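Local coordinates for protein putative isochorismatase (Bordetella bronchiseptica, PDB 3UAO) that hydrolyses maleamate to maleate and ammonia, an amidohydrolase step in the bacterial breakdown of nicotinate (vitamin B3), at residues G111-T114 with L115-H118; V94-D98 with D99-N103. One frame throughout, in Å; residues are numbered along the deposited sequence.

Contact 1: G111-T114 with L115-H118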
ATOM      1  N   GLY A 111     -25.429  -1.537   4.376  1.00 23.44           N
ATOM      2  CA  GLY A 111     -25.847  -2.595   3.464  1.00 24.23           C
ATOM      3  C   GLY A 111     -24.745  -3.275   2.662  1.00 24.04           C
ATOM      4  O   GLY A 111     -24.963  -4.329   2.068  1.00 24.15           O
ATOM      5  N   MET A 112     -23.574  -2.656   2.622  1.00 23.72           N
ATOM      6  CA  MET A 112     -22.396  -3.242   1.988  1.00 23.44           C
ATOM      7  C   MET A 112     -21.947  -4.452   2.740  1.00 24.10           C
ATOM      8  O   MET A 112     -21.258  -5.278   2.213  1.00 24.91           O
ATOM      9  CB  MET A 112     -21.234  -2.280   2.021  1.00 22.98           C
ATOM     10  CG  MET A 112     -21.483  -0.944   1.363  1.00 24.77           C
ATOM     11  SD  MET A 112     -21.391  -1.023  -0.424  1.00 27.55           S
ATOM     12  CE  MET A 112     -23.134  -1.173  -0.817  1.00 25.90           C
ATOM     13  N   LEU A 113     -22.320  -4.530   4.005  1.00 24.98           N
ATOM     14  CA  LEU A 113     -21.926  -5.607   4.862  1.00 25.18           C
ATOM     15  C   LEU A 113     -22.670  -6.868   4.513  1.00 25.90           C
ATOM     16  O   LEU A 113     -22.318  -7.915   5.012  1.00 27.20           O
ATOM     17  CB  LEU A 113     -22.241  -5.231   6.317  1.00 25.76           C
ATOM     18  CG  LEU A 113     -21.618  -6.078   7.403  1.00 24.66           C
ATOM     19  CD1 LEU A 113     -20.103  -5.904   7.320  1.00 24.28           C
ATOM     20  CD2 LEU A 113     -22.191  -5.665   8.759  1.00 24.99           C
ATOM     21  N   THR A 114     -23.716  -6.762   3.697  1.00 25.99           N
ATOM     22  CA  THR A 114     -24.511  -7.912   3.287  1.00 25.69           C
ATOM     23  C   THR A 114     -23.982  -8.488   1.996  1.00 24.80           C
ATOM     24  O   THR A 114     -24.449  -9.519   1.567  1.00 24.77           O
ATOM     25  CB  THR A 114     -25.968  -7.516   3.056  1.00 26.89           C
ATOM     26  OG1 THR A 114     -26.072  -6.781   1.833  1.00 25.79           O
ATOM     27  CG2 THR A 114     -26.505  -6.665   4.232  1.00 26.34           C
ATOM     28  N   LEU A 115     -23.009  -7.808   1.382  1.00 23.78           N
ATOM     29  CA  LEU A 115     -22.316  -8.294   0.181  1.00 23.25           C
ATOM     30  C   LEU A 115     -21.322  -9.428   0.476  1.00 23.75           C
ATOM     31  O   LEU A 115     -20.127  -9.213   0.574  1.00 23.89           O
ATOM     32  CB  LEU A 115     -21.622  -7.141  -0.544  1.00 21.62           C
ATOM     33  CG  LEU A 115     -22.630  -6.135  -1.125  1.00 23.39           C
ATOM     34  CD1 LEU A 115     -21.960  -4.960  -1.878  1.00 20.15           C
ATOM     35  CD2 LEU A 115     -23.697  -6.853  -2.032  1.00 19.08           C
ATOM     36  N   LYS A 116     -21.838 -10.647   0.586  1.00 24.87           N
ATOM     37  CA  LYS A 116     -21.058 -11.788   0.998  1.00 25.04           C
ATOM     38  C   LYS A 116     -20.681 -12.593  -0.246  1.00 25.64           C
ATOM     39  O   LYS A 116     -21.182 -12.346  -1.339  1.00 26.26           O
ATOM     40  CB  LYS A 116     -21.840 -12.614   1.999  1.00 25.77           C
ATOM     41  CG  LYS A 116     -22.497 -11.795   3.114  1.00 25.13           C
ATOM     42  CD  LYS A 116     -21.497 -11.018   3.932  1.00 23.78           C
ATOM     43  CE  LYS A 116     -21.981 -10.792   5.379  1.00 23.54           C
ATOM     44  NZ  LYS A 116     -20.983  -9.998   6.146  1.00 21.39           N
ATOM     45  N   GLU A 117     -19.757 -13.517  -0.095  1.00 25.76           N
ATOM     46  CA  GLU A 117     -19.162 -14.158  -1.248  1.00 26.54           C
ATOM     47  C   GLU A 117     -20.227 -14.858  -2.123  1.00 28.60           C
ATOM     48  O   GLU A 117     -20.185 -14.767  -3.361  1.00 29.15           O
ATOM     49  CB  GLU A 117     -18.048 -15.100  -0.788  1.00 25.40           C
ATOM     50  CG  GLU A 117     -17.354 -15.907  -1.883  1.00 25.44           C
ATOM     51  CD  GLU A 117     -16.773 -15.071  -2.992  1.00 23.68           C
ATOM     52  OE1 GLU A 117     -16.067 -14.083  -2.698  1.00 22.77           O
ATOM     53  OE2 GLU A 117     -17.026 -15.414  -4.168  1.00 24.32           O
ATOM     54  N   HIS A 118     -21.205 -15.492  -1.479  1.00 30.52           N
ATOM     55  CA  HIS A 118     -22.224 -16.289  -2.167  1.00 31.64           C
ATOM     56  C   HIS A 118     -23.600 -15.620  -2.192  1.00 32.61           C
ATOM     57  O   HIS A 118     -24.558 -16.179  -2.707  1.00 33.62           O
ATOM     58  CB  HIS A 118     -22.269 -17.672  -1.513  1.00 32.20           C
ATOM     59  CG  HIS A 118     -20.931 -18.347  -1.473  1.00 30.95           C
ATOM     60  ND1 HIS A 118     -20.361 -18.932  -2.584  1.00 30.19           N
ATOM     61  CD2 HIS A 118     -20.037 -18.501  -0.468  1.00 31.91           C
ATOM     62  CE1 HIS A 118     -19.180 -19.428  -2.262  1.00 30.83           C
ATOM     63  NE2 HIS A 118     -18.959 -19.182  -0.982  1.00 30.73           N
TER

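Contact 2: V94-D98 with D99-N103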
ATOM      1  N   VAL A  94     -16.784  -7.667  -1.337  1.00 12.97           N
ATOM      2  CA  VAL A  94     -17.026  -8.893  -0.565  1.00 12.81           C
ATOM      3  C   VAL A  94     -16.542  -8.758   0.878  1.00 13.12           C
ATOM      4  O   VAL A  94     -15.356  -8.525   1.134  1.00 12.83           O
ATOM      5  CB  VAL A  94     -16.314 -10.089  -1.175  1.00 13.15           C
ATOM      6  CG1 VAL A  94     -16.393 -11.315  -0.206  1.00 13.64           C
ATOM      7  CG2 VAL A  94     -16.866 -10.433  -2.556  1.00 12.65           C
ATOM      8  N   TYR A  95     -17.453  -8.925   1.825  1.00 14.44           N
ATOM      9  CA  TYR A  95     -17.090  -9.101   3.240  1.00 14.65           C
ATOM     10  C   TYR A  95     -17.202 -10.567   3.642  1.00 15.70           C
ATOM     11  O   TYR A  95     -17.858 -11.353   2.949  1.00 14.72           O
ATOM     12  CB  TYR A  95     -18.014  -8.288   4.127  1.00 14.84           C
ATOM     13  CG  TYR A  95     -17.808  -6.779   4.045  1.00 15.34           C
ATOM     14  CD1 TYR A  95     -17.061  -6.104   5.010  1.00 15.35           C
ATOM     15  CD2 TYR A  95     -18.390  -6.040   3.053  1.00 14.93           C
ATOM     16  CE1 TYR A  95     -16.876  -4.737   4.956  1.00 15.10           C
ATOM     17  CE2 TYR A  95     -18.200  -4.645   2.981  1.00 14.74           C
ATOM     18  CZ  TYR A  95     -17.443  -4.014   3.938  1.00 13.59           C
ATOM     19  OH  TYR A  95     -17.246  -2.661   3.897  1.00 13.21           O
ATOM     20  N   ALA A  96     -16.587 -10.898   4.787  1.00 16.43           N
ATOM     21  CA  ALA A  96     -16.698 -12.213   5.406  1.00 17.86           C
ATOM     22  C   ALA A  96     -18.117 -12.462   5.932  1.00 18.98           C
ATOM     23  O   ALA A  96     -18.739 -11.567   6.477  1.00 17.97           O
ATOM     24  CB  ALA A  96     -15.660 -12.388   6.557  1.00 17.46           C
ATOM     25  N   ASP A  97     -18.566 -13.709   5.761  1.00 20.75           N
ATOM     26  CA  ASP A  97     -19.894 -14.204   6.182  1.00 22.82           C
ATOM     27  C   ASP A  97     -20.265 -13.807   7.616  1.00 23.34           C
ATOM     28  O   ASP A  97     -21.408 -13.410   7.868  1.00 23.81           O
ATOM     29  CB  ASP A  97     -19.981 -15.737   6.029  1.00 23.33           C
ATOM     30  CG  ASP A  97     -20.144 -16.187   4.571  1.00 25.45           C
ATOM     31  OD1 ASP A  97     -20.202 -15.331   3.652  1.00 24.62           O
ATOM     32  OD2 ASP A  97     -20.230 -17.425   4.341  1.00 29.41           O
ATOM     33  N   ASP A  98     -19.298 -13.868   8.525  1.00 23.41           N
ATOM     34  CA  ASP A  98     -19.526 -13.471   9.923  1.00 25.20           C
ATOM     35  C   ASP A  98     -19.234 -11.975  10.243  1.00 24.85           C
ATOM     36  O   ASP A  98     -19.076 -11.612  11.412  1.00 25.02           O
ATOM     37  CB  ASP A  98     -18.740 -14.414  10.885  1.00 26.27           C
ATOM     38  CG  ASP A  98     -17.212 -14.287  10.757  1.00 25.81           C
ATOM     39  OD1 ASP A  98     -16.736 -13.541   9.870  1.00 26.83           O
ATOM     40  OD2 ASP A  98     -16.495 -14.952  11.546  1.00 27.74           O
ATOM     41  N   ASP A  99     -19.144 -11.124   9.214  1.00 24.26           N
ATOM     42  CA  ASP A  99     -18.783  -9.711   9.411  1.00 23.78           C
ATOM     43  C   ASP A  99     -17.393  -9.496  10.057  1.00 22.29           C
ATOM     44  O   ASP A  99     -17.165  -8.459  10.672  1.00 20.98           O
ATOM     45  CB  ASP A  99     -19.837  -9.005  10.294  1.00 24.76           C
ATOM     46  CG  ASP A  99     -21.282  -9.340   9.904  1.00 26.73           C
ATOM     47  OD1 ASP A  99     -21.501  -9.758   8.751  1.00 27.77           O
ATOM     48  OD2 ASP A  99     -22.194  -9.142  10.751  1.00 28.42           O
ATOM     49  N   ALA A 100     -16.489 -10.482   9.948  1.00 21.62           N
ATOM     50  CA  ALA A 100     -15.145 -10.414  10.577  1.00 20.46           C
ATOM     51  C   ALA A 100     -14.370  -9.185  10.139  1.00 19.12           C
ATOM     52  O   ALA A 100     -13.708  -8.527  10.925  1.00 18.32           O
ATOM     53  CB  ALA A 100     -14.336 -11.636  10.230  1.00 20.43           C
ATOM     54  N   ASP A 101     -14.469  -8.891   8.857  1.00 18.42           N
ATOM     55  CA  ASP A 101     -13.808  -7.735   8.280  1.00 17.39           C
ATOM     56  C   ASP A 101     -14.712  -6.504   8.150  1.00 16.70           C
ATOM     57  O   ASP A 101     -14.441  -5.662   7.324  1.00 15.86           O
ATOM     58  CB  ASP A 101     -13.224  -8.112   6.912  1.00 17.02           C
ATOM     59  CG  ASP A 101     -14.240  -8.690   5.973  1.00 16.54           C
ATOM     60  OD1 ASP A 101     -15.390  -8.967   6.373  1.00 18.00           O
ATOM     61  OD2 ASP A 101     -13.860  -8.920   4.826  1.00 16.94           O
ATOM     62  N   GLY A 102     -15.781  -6.435   8.956  1.00 17.65           N
ATOM     63  CA  GLY A 102     -16.687  -5.271   9.031  1.00 17.48           C
ATOM     64  C   GLY A 102     -15.834  -4.048   9.376  1.00 17.47           C
ATOM     65  O   GLY A 102     -14.957  -4.137  10.237  1.00 18.17           O
ATOM     66  N   ASN A 103     -16.044  -2.922   8.694  1.00 16.64           N
ATOM     67  CA  ASN A 103     -15.050  -1.849   8.737  1.00 15.34           C
ATOM     68  C   ASN A 103     -15.683  -0.461   8.857  1.00 14.81           C
ATOM     69  O   ASN A 103     -16.802  -0.352   9.332  1.00 14.77           O
ATOM     70  CB  ASN A 103     -14.052  -2.008   7.575  1.00 14.59           C
ATOM     71  CG  ASN A 103     -14.692  -1.820   6.225  1.00 15.31           C
ATOM     72  OD1 ASN A 103     -15.880  -1.455   6.133  1.00 14.31           O
ATOM     73  ND2 ASN A 103     -13.909  -2.072   5.153  1.00 10.35           N
TER

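Contact 1: G111-T114 with L115-H118
The ammonium group of K116 meets the backbone carbonyl of L113 almost head-on: NZ lies 2.7 Å from L113 O, with a C=O...N angle of 167°. A kink carries it there. K116 CG stands anti to its own carbonyl carbon, the chain bends at chi2 (-60°), and the rest runs extended, so that CE and NZ fold back over the end of the short helix beside the L113 side chain. The same NZ forms a salt bridge with D99 and a probable hydrogen bond with A96 O, so this partly exposed lysine draws three oxygens around one charge. A second bond closes the backbone, where L115 N bonds to M112 O at 3.2 Å. One residue earlier the T114 hydroxyl bends back on its own helix. With chi1 at 74°, it sits between the backbone N and the carbonyl carbon, and T114 OG1 donates to G111 O at 2.7 Å, an oxygen that also accepts from T114 N. Packing follows on the inner side, where M112 and L115 lie side by side and point the same way, M112 CE coming 4.1 Å from L115 CD1. Both side chains are buried, and both press on F56 and on I93 at the end of strand 87-93. E117, further along, makes salt bridges with R92 and R138. The whole illustrates how a 3-10 segment can be brought to an end: a last i to i+3 bond, an inverse gamma turn centred on L115, and a lysine returning to a carbonyl of the final turn, here in the excursion between helix 105-108 and strand 135-139 of a Rossmann-like isochorismatase fold.

Contact 2: V94-D98 with D99-N103
Y95 sends its ring along the returning chain to N103, where the phenol oxygen Y95 OH donates to N103 OD1 at 2.9 Å. The tyrosine CG is anti to the carbonyl carbon, which aims the ring edge at D101 O and at the N103 amide; ring and amide planes stand 83° apart, and the hydroxyl approaches tilted from the amide plane. N103 ND2 binds S140 O, so both ends of the amide are held and its rotation is fixed. D101 shows how an aspartate can tie a loop across its neck. Its carboxylate is placed between the backbone N and carbonyl carbon by a chi1 of 55°, and A96 N lies 2.8 Å from D101 OD1, on its syn side, in a bond that is fairly straight at 164°. That carboxylate lies beside Y95 CB and the near end of the ring, the two planes steeply inclined to each other. The enclosed chain consists of two type I beta turns in succession, A96 to D99 and D99 to G102, sharing D99, which adopts a positive phi; they shape the connection leaving strand 87-93 of the parallel sheet for helix 105-108. The first is closed by D99 N to A96 O at 2.8 Å. At its corner D98 curls its carboxylate forward, D98 OD1 making a weak 3.1 Å bond to A100 N, while OD2 is taken by the backbone N of G133 of the second subunit. Across the two turns the A96 and A100 methyl groups meet, CB to CB, at 4.0 Å. The A100 and G102 carbonyls accept bonds from W153 and Q156 of that neighbouring subunit.

How the contacts relate
Followed from the N terminus, the chain leaves strand 87-93, runs through the double turn of contact 2, passes helix 105-108 and enters contact 1, where a 3-10 segment ends, before going on to strand 135-139. The two contacts are in series and neither encloses the other; each closes a turn of a few residues. Their centres are about 8 Å apart, and K116 of contact 1 joins them by reaching into the first turn of contact 2, while L115 and Y95 are paired by their backbones. Contact 2 faces the second subunit, whereas contact 1 touches no other chain and packs against strand 87-93 and helix 54-57.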